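Local structure of hydratase ChsH2 (Mycobacterium tuberculosis KZN 4207, 4WNB) at residues C107-H112 with A158-R163; I123-G128 with Q146-Q151; W142-H147 with W162-F167. The protein catalyses the hydration of 3-oxo-4,17-pregnadiene-20-carboxyl-CoA in the modified beta-oxidation pathway that degrades the cholesterol side chain. All blocks are in the same frame, centred on the assembly; numbering follows the deposited sequence.

Interaction 1 of 3, residues C107-H112 with A158-R163; sequences CEQTYH and AEMNWR. With CA (calcium ion), chain D; CD (cadmium ion), chain C.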
loop_
_atom_site.group_PDB
_atom_site.type_symbol
_atom_site.label_atom_id
_atom_site.label_comp_id
_atom_site.label_asym_id
_atom_site.label_seq_id
_atom_site.Cartn_x
_atom_site.Cartn_y
_atom_site.Cartn_z
ATOM N N CYS A 107 -15.041 -10.729 -15.580
ATOM C CA CYS A 107 -13.800 -10.049 -15.877
ATOM C C CYS A 107 -12.882 -11.014 -16.603
ATOM O O CYS A 107 -12.412 -11.986 -16.020
ATOM C CB CYS A 107 -13.151 -9.539 -14.596
ATOM S SG CYS A 107 -11.604 -8.666 -14.889
ATOM N N GLU A 108 -12.642 -10.753 -17.881
ATOM C CA GLU A 108 -11.791 -11.615 -18.676
ATOM C C GLU A 108 -10.569 -10.871 -19.206
ATOM O O GLU A 108 -10.703 -9.940 -19.988
ATOM C CB GLU A 108 -12.598 -12.204 -19.838
ATOM C CG GLU A 108 -11.769 -13.022 -20.801
ATOM C CD GLU A 108 -12.606 -13.657 -21.895
ATOM O OE1 GLU A 108 -13.833 -13.394 -21.947
ATOM O OE2 GLU A 108 -12.028 -14.420 -22.701
ATOM N N GLN A 109 -9.370 -11.295 -18.813
ATOM C CA GLN A 109 -8.156 -10.623 -19.276
ATOM C C GLN A 109 -7.345 -11.499 -20.214
ATOM O O GLN A 109 -7.202 -12.683 -19.967
ATOM C CB GLN A 109 -7.269 -10.210 -18.097
ATOM C CG GLN A 109 -7.965 -9.282 -17.138
ATOM C CD GLN A 109 -7.038 -8.666 -16.115
ATOM O OE1 GLN A 109 -5.995 -9.234 -15.753
ATOM N NE2 GLN A 109 -7.406 -7.480 -15.647
ATOM N N THR A 110 -6.816 -10.896 -21.275
ATOM C CA THR A 110 -5.960 -11.592 -22.227
ATOM C C THR A 110 -4.590 -10.945 -22.253
ATOM O O THR A 110 -4.474 -9.718 -22.359
ATOM C CB THR A 110 -6.585 -11.582 -23.642
ATOM O OG1 THR A 110 -7.799 -12.323 -23.591
ATOM C CG2 THR A 110 -5.661 -12.224 -24.649
ATOM N N TYR A 111 -3.558 -11.774 -22.122
ATOM C CA TYR A 111 -2.174 -11.309 -22.079
ATOM C C TYR A 111 -1.422 -11.765 -23.319
ATOM O O TYR A 111 -1.139 -12.956 -23.474
ATOM C CB TYR A 111 -1.470 -11.832 -20.821
ATOM C CG TYR A 111 -2.336 -11.743 -19.588
ATOM C CD1 TYR A 111 -2.668 -10.510 -19.034
ATOM C CD2 TYR A 111 -2.834 -12.887 -18.984
ATOM C CE1 TYR A 111 -3.464 -10.421 -17.909
ATOM C CE2 TYR A 111 -3.631 -12.806 -17.854
ATOM C CZ TYR A 111 -3.945 -11.569 -17.325
ATOM O OH TYR A 111 -4.733 -11.493 -16.200
ATOM N N HIS A 112 -1.093 -10.819 -24.191
ATOM C CA HIS A 112 -0.434 -11.147 -25.447
ATOM C C HIS A 112 1.027 -11.523 -25.201
ATOM O O HIS A 112 1.558 -12.422 -25.847
ATOM C CB HIS A 112 -0.534 -9.978 -26.412
ATOM C CG HIS A 112 -1.918 -9.764 -26.956
ATOM N ND1 HIS A 112 -2.670 -10.785 -27.498
ATOM C CD2 HIS A 112 -2.679 -8.647 -27.053
ATOM C CE1 HIS A 112 -3.833 -10.307 -27.904
ATOM N NE2 HIS A 112 -3.865 -9.014 -27.639
ATOM N N ALA A 158 -2.132 -6.373 -23.980
ATOM C CA ALA A 158 -3.135 -7.039 -23.161
ATOM C C ALA A 158 -4.502 -6.397 -23.324
ATOM O O ALA A 158 -4.615 -5.257 -23.775
ATOM C CB ALA A 158 -2.722 -7.012 -21.673
ATOM N N GLU A 159 -5.535 -7.121 -22.921
ATOM C CA GLU A 159 -6.873 -6.555 -22.956
ATOM C C GLU A 159 -7.752 -7.150 -21.885
ATOM O O GLU A 159 -7.438 -8.184 -21.291
ATOM C CB GLU A 159 -7.508 -6.768 -24.317
ATOM C CG GLU A 159 -7.739 -8.211 -24.637
ATOM C CD GLU A 159 -8.800 -8.358 -25.666
ATOM O OE1 GLU A 159 -8.454 -8.161 -26.858
ATOM O OE2 GLU A 159 -9.951 -8.649 -25.251
ATOM N N MET A 160 -8.852 -6.464 -21.623
ATOM C CA MET A 160 -9.793 -6.905 -20.623
ATOM C C MET A 160 -11.174 -6.648 -21.163
ATOM O O MET A 160 -11.454 -5.573 -21.698
ATOM C CB MET A 160 -9.590 -6.184 -19.302
ATOM C CG MET A 160 -10.721 -6.413 -18.311
ATOM S SD MET A 160 -10.324 -5.831 -16.660
ATOM C CE MET A 160 -10.122 -4.074 -16.955
ATOM N N ASN A 161 -12.015 -7.661 -21.106
ATOM C CA ASN A 161 -13.415 -7.426 -21.362
ATOM C C ASN A 161 -14.124 -7.628 -20.059
ATOM O O ASN A 161 -14.060 -8.705 -19.460
ATOM C CB ASN A 161 -13.966 -8.345 -22.446
ATOM C CG ASN A 161 -15.224 -7.789 -23.060
ATOM O OD1 ASN A 161 -16.286 -7.764 -22.428
ATOM N ND2 ASN A 161 -15.108 -7.303 -24.287
ATOM N N TRP A 162 -14.754 -6.583 -19.555
ATOM C CA TRP A 162 -15.462 -6.799 -18.323
ATOM C C TRP A 162 -16.895 -6.306 -18.402
ATOM O O TRP A 162 -17.293 -5.536 -19.291
ATOM C CB TRP A 162 -14.713 -6.182 -17.152
ATOM C CG TRP A 162 -14.737 -4.716 -17.070
ATOM C CD1 TRP A 162 -14.271 -3.829 -17.991
ATOM C CD2 TRP A 162 -15.226 -3.946 -15.973
ATOM N NE1 TRP A 162 -14.454 -2.538 -17.536
ATOM C CE2 TRP A 162 -15.040 -2.586 -16.298
ATOM C CE3 TRP A 162 -15.801 -4.273 -14.744
ATOM C CZ2 TRP A 162 -15.418 -1.557 -15.438
ATOM C CZ3 TRP A 162 -16.165 -3.253 -13.891
ATOM C CH2 TRP A 162 -15.982 -1.912 -14.244
ATOM N N ARG A 163 -17.688 -6.841 -17.501
ATOM C CA ARG A 163 -19.124 -6.696 -17.606
ATOM C C ARG A 163 -19.684 -6.294 -16.257
ATOM O O ARG A 163 -19.270 -6.820 -15.217
ATOM C CB ARG A 163 -19.748 -8.002 -18.101
ATOM C CG ARG A 163 -21.253 -7.933 -18.359
ATOM C CD ARG A 163 -21.759 -9.264 -18.926
ATOM N NE ARG A 163 -21.024 -9.660 -20.129
ATOM C CZ ARG A 163 -20.810 -10.920 -20.501
ATOM N NH1 ARG A 163 -21.261 -11.923 -19.761
ATOM N NH2 ARG A 163 -20.136 -11.178 -21.611
HETATM CA CA CA D . -5.442 -7.770 -28.514
HETATM CD CD CD C . -10.904 -7.836 -27.506
HETATM O O HOH W 1 -10.124 -10.717 -22.924
HETATM O O HOH W 2 -13.312 -8.866 -26.643
#
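A158 lies across from Y111, with A158 CB 4.4 Å from Y111 CD1. Beyond Y111 the chain leaves the strand at H112, whose NE2 binds the calcium ion at 2.2 Å; D156 is the second protein ligand. E159 faces T110 in a hydrogen-bonded antiparallel pair: T110 N donates to E159 O (2.8 Å), and E159 N answers to T110 O. With CG of E159 set between its own backbone N and carbonyl carbon (chi1 65°), the chain packs on T110 CB and carries its carboxylate to the cadmium ion. Both carboxylate oxygens of E159 bind this metal, OE1 at 2.5 Å, and H147 NE2 joins them. A water donates to E159 OE2 and E108 O and accepts from T110 OG1, linking the carboxylate to 107-112.

M160 turns to the opposite side of the sheet, where it runs alongside Q109. M160 SD receives a weak but straight hydrogen bond from Q109 NE2 (3.5 Å, 175°) and sits 3.6 Å from SG of C107. Y111 OH donates to a lone pair of Q109 OE1 (2.6 Å), which holds the oxygen end of the amide, the nitrogen end being only weakly tied to the sulfur. N161 exchanges two backbone bonds with E108, and its ND2 reaches weakly to a cadmium-bound water. W162 brings only CB near C107 before its indole leads away.

In this hotdog sheet M160 rests on I148 and W150 of strand 141-152 and on Q70 of helix 69-72, while A158 and Y111 touch I69. The far edge of 107-110 pairs antiparallel with a strand of another chain.

Interaction 2 of 3, residues I123-G128 with Q146-Q151; sequences ISAELG and QHIVWQ. With CD (cadmium ion), chain C.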
loop_
_atom_site.group_PDB
_atom_site.type_symbol
_atom_site.label_atom_id
_atom_site.label_comp_id
_atom_site.label_asym_id
_atom_site.label_seq_id
_atom_site.Cartn_x
_atom_site.Cartn_y
_atom_site.Cartn_z
ATOM N N ILE A 123 -3.553 2.846 -21.345
ATOM C CA ILE A 123 -4.868 2.211 -21.356
ATOM C C ILE A 123 -5.876 3.004 -22.190
ATOM O O ILE A 123 -5.949 4.228 -22.093
ATOM C CB ILE A 123 -5.405 2.027 -19.899
ATOM C CG1 ILE A 123 -6.772 1.358 -19.885
ATOM C CG2 ILE A 123 -5.466 3.360 -19.137
ATOM C CD1 ILE A 123 -7.271 1.055 -18.449
ATOM N N SER A 124 -6.631 2.285 -23.020
ATOM C CA SER A 124 -7.779 2.846 -23.729
ATOM C C SER A 124 -9.037 1.995 -23.476
ATOM O O SER A 124 -8.954 0.767 -23.440
ATOM C CB SER A 124 -7.485 2.930 -25.231
ATOM O OG SER A 124 -8.500 3.678 -25.897
ATOM N N ALA A 125 -10.193 2.644 -23.330
ATOM C CA ALA A 125 -11.453 1.953 -23.020
ATOM C C ALA A 125 -12.532 2.216 -24.069
ATOM O O ALA A 125 -12.650 3.326 -24.577
ATOM C CB ALA A 125 -11.959 2.375 -21.635
ATOM N N GLU A 126 -13.320 1.191 -24.386
ATOM C CA GLU A 126 -14.409 1.312 -25.356
ATOM C C GLU A 126 -15.644 0.594 -24.847
ATOM O O GLU A 126 -15.539 -0.393 -24.141
ATOM C CB GLU A 126 -13.994 0.736 -26.718
ATOM C CG GLU A 126 -14.716 1.324 -27.881
ATOM C CD GLU A 126 -14.126 0.864 -29.205
ATOM O OE1 GLU A 126 -14.765 1.090 -30.253
ATOM O OE2 GLU A 126 -13.022 0.276 -29.186
ATOM N N LEU A 127 -16.822 1.097 -25.194
ATOM C CA LEU A 127 -18.062 0.430 -24.820
ATOM C C LEU A 127 -18.329 -0.771 -25.742
ATOM O O LEU A 127 -18.199 -0.656 -26.960
ATOM C CB LEU A 127 -19.223 1.419 -24.887
ATOM C CG LEU A 127 -20.445 1.165 -24.025
ATOM C CD1 LEU A 127 -20.090 1.328 -22.558
ATOM C CD2 LEU A 127 -21.550 2.127 -24.436
ATOM N N GLY A 128 -18.691 -1.916 -25.165
ATOM C CA GLY A 128 -19.016 -3.096 -25.957
ATOM C C GLY A 128 -20.517 -3.289 -26.002
ATOM O O GLY A 128 -21.264 -2.311 -25.986
ATOM N N GLN A 146 -17.501 -3.577 -21.195
ATOM C CA GLN A 146 -16.489 -2.595 -21.535
ATOM C C GLN A 146 -15.244 -3.315 -21.996
ATOM O O GLN A 146 -14.865 -4.352 -21.458
ATOM C CB GLN A 146 -16.187 -1.687 -20.344
ATOM C CG GLN A 146 -15.217 -0.564 -20.653
ATOM C CD GLN A 146 -15.216 0.499 -19.580
ATOM O OE1 GLN A 146 -14.326 0.536 -18.728
ATOM N NE2 GLN A 146 -16.226 1.370 -19.603
ATOM N N HIS A 147 -14.603 -2.752 -23.000
ATOM C CA HIS A 147 -13.455 -3.391 -23.577
ATOM C C HIS A 147 -12.232 -2.501 -23.408
ATOM O O HIS A 147 -12.205 -1.364 -23.897
ATOM C CB HIS A 147 -13.744 -3.692 -25.043
ATOM C CG HIS A 147 -12.575 -4.219 -25.791
ATOM N ND1 HIS A 147 -11.789 -3.416 -26.586
ATOM C CD2 HIS A 147 -12.058 -5.464 -25.879
ATOM C CE1 HIS A 147 -10.834 -4.143 -27.130
ATOM N NE2 HIS A 147 -10.970 -5.385 -26.710
ATOM N N ILE A 148 -11.224 -3.034 -22.721
ATOM C CA ILE A 148 -10.019 -2.289 -22.368
ATOM C C ILE A 148 -8.813 -2.822 -23.130
ATOM O O ILE A 148 -8.626 -4.026 -23.218
ATOM C CB ILE A 148 -9.685 -2.399 -20.851
ATOM C CG1 ILE A 148 -10.849 -1.964 -19.961
ATOM C CG2 ILE A 148 -8.368 -1.688 -20.537
ATOM C CD1 ILE A 148 -11.620 -0.808 -20.438
ATOM N N VAL A 149 -7.997 -1.935 -23.680
ATOM C CA VAL A 149 -6.764 -2.367 -24.325
ATOM C C VAL A 149 -5.572 -1.666 -23.692
ATOM O O VAL A 149 -5.608 -0.455 -23.453
ATOM C CB VAL A 149 -6.782 -2.095 -25.853
ATOM C CG1 VAL A 149 -5.411 -2.382 -26.473
ATOM C CG2 VAL A 149 -7.835 -2.945 -26.504
ATOM N N TRP A 150 -4.544 -2.451 -23.385
ATOM C CA TRP A 150 -3.275 -1.916 -22.911
ATOM C C TRP A 150 -2.203 -2.017 -23.982
ATOM O O TRP A 150 -2.062 -3.057 -24.640
ATOM C CB TRP A 150 -2.783 -2.648 -21.669
ATOM C CG TRP A 150 -3.568 -2.360 -20.426
ATOM C CD1 TRP A 150 -3.401 -1.303 -19.577
ATOM C CD2 TRP A 150 -4.634 -3.144 -19.881
ATOM N NE1 TRP A 150 -4.293 -1.381 -18.536
ATOM C CE2 TRP A 150 -5.044 -2.513 -18.684
ATOM C CE3 TRP A 150 -5.261 -4.331 -20.267
ATOM C CZ2 TRP A 150 -6.077 -3.015 -17.892
ATOM C CZ3 TRP A 150 -6.291 -4.835 -19.465
ATOM C CH2 TRP A 150 -6.684 -4.175 -18.296
ATOM N N GLN A 151 -1.429 -0.948 -24.115
ATOM C CA GLN A 151 -0.370 -0.888 -25.112
ATOM C C GLN A 151 0.960 -0.482 -24.490
ATOM O O GLN A 151 0.991 0.245 -23.498
ATOM C CB GLN A 151 -0.712 0.104 -26.215
ATOM C CG GLN A 151 -2.030 -0.182 -26.908
ATOM C CD GLN A 151 -2.355 0.857 -27.960
ATOM O OE1 GLN A 151 -1.591 1.065 -28.904
ATOM N NE2 GLN A 151 -3.487 1.528 -27.793
HETATM CD CD CD C . -10.904 -7.836 -27.506
HETATM O O HOH W 2 -13.312 -8.866 -26.643
#
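The beta hairpin of strands 121-136 and 141-152, part of the hotdog sheet, is joined here by two hydrogen-bonded antiparallel pairs, S124 with V149 and E126 with H147. Four backbone bonds of ordinary length join them; H147 N reaches E126 O at 2.8 Å and 175°. H147 stands on the same side of the sheet as E126, with CG trans to the backbone N (chi1 174°), and its NE2 binds the cadmium ion at 2.6 Å, a site completed on the protein side by E159.

The other side is mostly apolar and centres on I148. I148 CD1 presses on A125 CB at 3.4 Å, tighter than usual for two carbons. The other branch, I148 CG2, meets I123 CG1 at 3.5 Å and also lies 3.6 Å above one face of the W150 indole, toward the rim. I123 runs alongside that indole, CB 3.8 Å from W150 NE1, whose hydrogen bond goes to T73 OG1. At the other end Q146 CG packs against E126 O (3.5 Å).

S20 flanks the outer edge of 123-128, bonding S124 OG and A125 N, and I123 pairs with R23 of the short strand 23-24. Helix 4-16 covers L127, and strand 155-167 borders 146-151, where V149 touches D156.

Interaction 3 of 3, residues W142-H147 with W162-F167; sequences WFINQH and WRILKF. With CD (cadmium ion), chain C.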
loop_
_atom_site.group_PDB
_atom_site.type_symbol
_atom_site.label_atom_id
_atom_site.label_comp_id
_atom_site.label_asym_id
_atom_site.label_seq_id
_atom_site.Cartn_x
_atom_site.Cartn_y
_atom_site.Cartn_z
ATOM N N TRP A 142 -29.578 -3.985 -16.830
ATOM C CA TRP A 142 -28.909 -4.030 -18.122
ATOM C C TRP A 142 -27.469 -4.490 -17.929
ATOM O O TRP A 142 -26.766 -3.968 -17.063
ATOM C CB TRP A 142 -28.922 -2.658 -18.793
ATOM C CG TRP A 142 -30.293 -2.185 -19.250
ATOM C CD1 TRP A 142 -31.378 -1.929 -18.471
ATOM C CD2 TRP A 142 -30.682 -1.883 -20.594
ATOM N NE1 TRP A 142 -32.435 -1.499 -19.251
ATOM C CE2 TRP A 142 -32.028 -1.460 -20.559
ATOM C CE3 TRP A 142 -30.023 -1.935 -21.823
ATOM C CZ2 TRP A 142 -32.725 -1.096 -21.708
ATOM C CZ3 TRP A 142 -30.708 -1.568 -22.959
ATOM C CH2 TRP A 142 -32.047 -1.155 -22.898
ATOM N N PHE A 143 -27.034 -5.453 -18.736
ATOM C CA PHE A 143 -25.637 -5.881 -18.713
ATOM C C PHE A 143 -24.790 -5.047 -19.670
ATOM O O PHE A 143 -25.078 -4.939 -20.855
ATOM C CB PHE A 143 -25.536 -7.365 -19.053
ATOM C CG PHE A 143 -26.130 -8.256 -17.999
ATOM C CD1 PHE A 143 -27.460 -8.641 -18.065
ATOM C CD2 PHE A 143 -25.364 -8.690 -16.925
ATOM C CE1 PHE A 143 -28.009 -9.449 -17.088
ATOM C CE2 PHE A 143 -25.904 -9.499 -15.951
ATOM C CZ PHE A 143 -27.228 -9.879 -16.029
ATOM N N ILE A 144 -23.738 -4.452 -19.127
ATOM C CA ILE A 144 -22.877 -3.558 -19.875
ATOM C C ILE A 144 -21.464 -4.099 -19.968
ATOM O O ILE A 144 -20.828 -4.346 -18.941
ATOM C CB ILE A 144 -22.823 -2.178 -19.215
ATOM C CG1 ILE A 144 -24.224 -1.547 -19.209
ATOM C CG2 ILE A 144 -21.789 -1.302 -19.901
ATOM C CD1 ILE A 144 -24.387 -0.523 -18.103
ATOM N N ASN A 145 -20.980 -4.268 -21.192
ATOM C CA ASN A 145 -19.609 -4.709 -21.414
ATOM C C ASN A 145 -18.693 -3.556 -21.767
ATOM O O ASN A 145 -19.049 -2.678 -22.548
ATOM C CB ASN A 145 -19.542 -5.755 -22.535
ATOM C CG ASN A 145 -20.409 -6.964 -22.251
ATOM O OD1 ASN A 145 -20.033 -7.841 -21.478
ATOM N ND2 ASN A 145 -21.573 -7.014 -22.877
ATOM N N GLN A 146 -17.501 -3.577 -21.195
ATOM C CA GLN A 146 -16.489 -2.595 -21.535
ATOM C C GLN A 146 -15.244 -3.315 -21.996
ATOM O O GLN A 146 -14.865 -4.352 -21.458
ATOM C CB GLN A 146 -16.187 -1.687 -20.344
ATOM C CG GLN A 146 -15.217 -0.564 -20.653
ATOM C CD GLN A 146 -15.216 0.499 -19.580
ATOM O OE1 GLN A 146 -14.326 0.536 -18.728
ATOM N NE2 GLN A 146 -16.226 1.370 -19.603
ATOM N N HIS A 147 -14.603 -2.752 -23.000
ATOM C CA HIS A 147 -13.455 -3.391 -23.577
ATOM C C HIS A 147 -12.232 -2.501 -23.408
ATOM O O HIS A 147 -12.205 -1.364 -23.897
ATOM C CB HIS A 147 -13.744 -3.692 -25.043
ATOM C CG HIS A 147 -12.575 -4.219 -25.791
ATOM N ND1 HIS A 147 -11.789 -3.416 -26.586
ATOM C CD2 HIS A 147 -12.058 -5.464 -25.879
ATOM C CE1 HIS A 147 -10.834 -4.143 -27.130
ATOM N NE2 HIS A 147 -10.970 -5.385 -26.710
ATOM N N TRP A 162 -14.754 -6.583 -19.555
ATOM C CA TRP A 162 -15.462 -6.799 -18.323
ATOM C C TRP A 162 -16.895 -6.306 -18.402
ATOM O O TRP A 162 -17.293 -5.536 -19.291
ATOM C CB TRP A 162 -14.713 -6.182 -17.152
ATOM C CG TRP A 162 -14.737 -4.716 -17.070
ATOM C CD1 TRP A 162 -14.271 -3.829 -17.991
ATOM C CD2 TRP A 162 -15.226 -3.946 -15.973
ATOM N NE1 TRP A 162 -14.454 -2.538 -17.536
ATOM C CE2 TRP A 162 -15.040 -2.586 -16.298
ATOM C CE3 TRP A 162 -15.801 -4.273 -14.744
ATOM C CZ2 TRP A 162 -15.418 -1.557 -15.438
ATOM C CZ3 TRP A 162 -16.165 -3.253 -13.891
ATOM C CH2 TRP A 162 -15.982 -1.912 -14.244
ATOM N N ARG A 163 -17.688 -6.841 -17.501
ATOM C CA ARG A 163 -19.124 -6.696 -17.606
ATOM C C ARG A 163 -19.684 -6.294 -16.257
ATOM O O ARG A 163 -19.270 -6.820 -15.217
ATOM C CB ARG A 163 -19.748 -8.002 -18.101
ATOM C CG ARG A 163 -21.253 -7.933 -18.359
ATOM C CD ARG A 163 -21.759 -9.264 -18.926
ATOM N NE ARG A 163 -21.024 -9.660 -20.129
ATOM C CZ ARG A 163 -20.810 -10.920 -20.501
ATOM N NH1 ARG A 163 -21.261 -11.923 -19.761
ATOM N NH2 ARG A 163 -20.136 -11.178 -21.611
ATOM N N ILE A 164 -20.596 -5.333 -16.268
ATOM C CA ILE A 164 -21.306 -4.985 -15.060
ATOM C C ILE A 164 -22.790 -5.098 -15.316
ATOM O O ILE A 164 -23.238 -5.032 -16.462
ATOM C CB ILE A 164 -20.994 -3.570 -14.581
ATOM C CG1 ILE A 164 -21.380 -2.551 -15.652
ATOM C CG2 ILE A 164 -19.507 -3.440 -14.237
ATOM C CD1 ILE A 164 -21.293 -1.122 -15.186
ATOM N N LEU A 165 -23.520 -5.275 -14.225
ATOM C CA LEU A 165 -24.972 -5.231 -14.224
ATOM C C LEU A 165 -25.416 -3.953 -13.523
ATOM O O LEU A 165 -25.107 -3.749 -12.350
ATOM C CB LEU A 165 -25.544 -6.467 -13.524
ATOM C CG LEU A 165 -27.064 -6.459 -13.300
ATOM C CD1 LEU A 165 -27.793 -6.532 -14.631
ATOM C CD2 LEU A 165 -27.500 -7.599 -12.376
ATOM N N LYS A 166 -26.111 -3.082 -14.249
ATOM C CA LYS A 166 -26.769 -1.931 -13.637
ATOM C C LYS A 166 -28.236 -2.294 -13.466
ATOM O O LYS A 166 -28.893 -2.680 -14.433
ATOM C CB LYS A 166 -26.609 -0.667 -14.488
ATOM C CG LYS A 166 -25.171 -0.179 -14.628
ATOM C CD LYS A 166 -24.730 0.549 -13.364
ATOM C CE LYS A 166 -25.532 1.830 -13.163
ATOM N NZ LYS A 166 -25.562 2.267 -11.742
ATOM N N PHE A 167 -28.740 -2.194 -12.241
ATOM C CA PHE A 167 -30.064 -2.722 -11.930
ATOM C C PHE A 167 -30.893 -1.844 -10.993
ATOM O O PHE A 167 -30.374 -0.935 -10.338
ATOM C CB PHE A 167 -29.934 -4.121 -11.322
ATOM C CG PHE A 167 -29.166 -4.151 -10.030
ATOM C CD1 PHE A 167 -27.775 -4.174 -10.031
ATOM C CD2 PHE A 167 -29.832 -4.160 -8.810
ATOM C CE1 PHE A 167 -27.063 -4.198 -8.840
ATOM C CE2 PHE A 167 -29.127 -4.189 -7.614
ATOM C CZ PHE A 167 -27.737 -4.207 -7.630
HETATM CD CD CD C . -10.904 -7.836 -27.506
HETATM O O HOH W 2 -13.312 -8.866 -26.643
#
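W162 lies side by side with Q146. Its CG, set between backbone N and carbonyl carbon (chi1 73°), brings the indole there, and W162 NE1 donates to Q146 OE1 at 3.3 Å. The oxygen sits at the ring edge in the indole plane, but the donor comes from above the amide carbonyl plane rather than on a lone pair, the two planes being 77° apart. The two residues also exchange two backbone bonds.

I144 meets I164 through another pair of backbone bonds, I144 N to I164 O at 2.8 Å. Its side chain divides the work: I144 CB rests on I164 CG1 (3.9 Å), while I144 CD1 crosses to K166 CG (3.6 Å). The lysine then bends away to a salt bridge with D95. Strands 141-152 and 155-167 form a hairpin in the hotdog sheet, with helix 87-96 packed on the side of I144, I164 and K166.

On the opposite side F143, R163 and L165 help line the ligand pocket. L165 CD1 stands over the F143 ring in a CH-pi contact, 3.6 Å from the centroid and 10° off the normal. R163 NH1 bonds N1A of the bound steroid-CoA, while R163 NE points at N145 OD1, at a doubtfully short 2.5 Å.

Overall arrangement
From the N terminus, strand 101-111 comes first, but its partner in interaction 1 is the last strand, 155-167, so that contact closes a long loop. Nested within it, interaction 2 closes the hairpin from 121-136 back to 141-152. Interaction 3, sharing Q146 and H147 with interaction 2, closes the next hairpin, from 141-152 to 155-167, and ends on the same strand as interaction 1, sharing W162 and R163 with it. The contacts thus join four neighbours in the order 121-136, 141-152, 155-167, 101-111. H147 and E159, on adjacent central strands, share the cadmium ion; farther along these strands F143, R163 and L165 contribute to the ligand pocket.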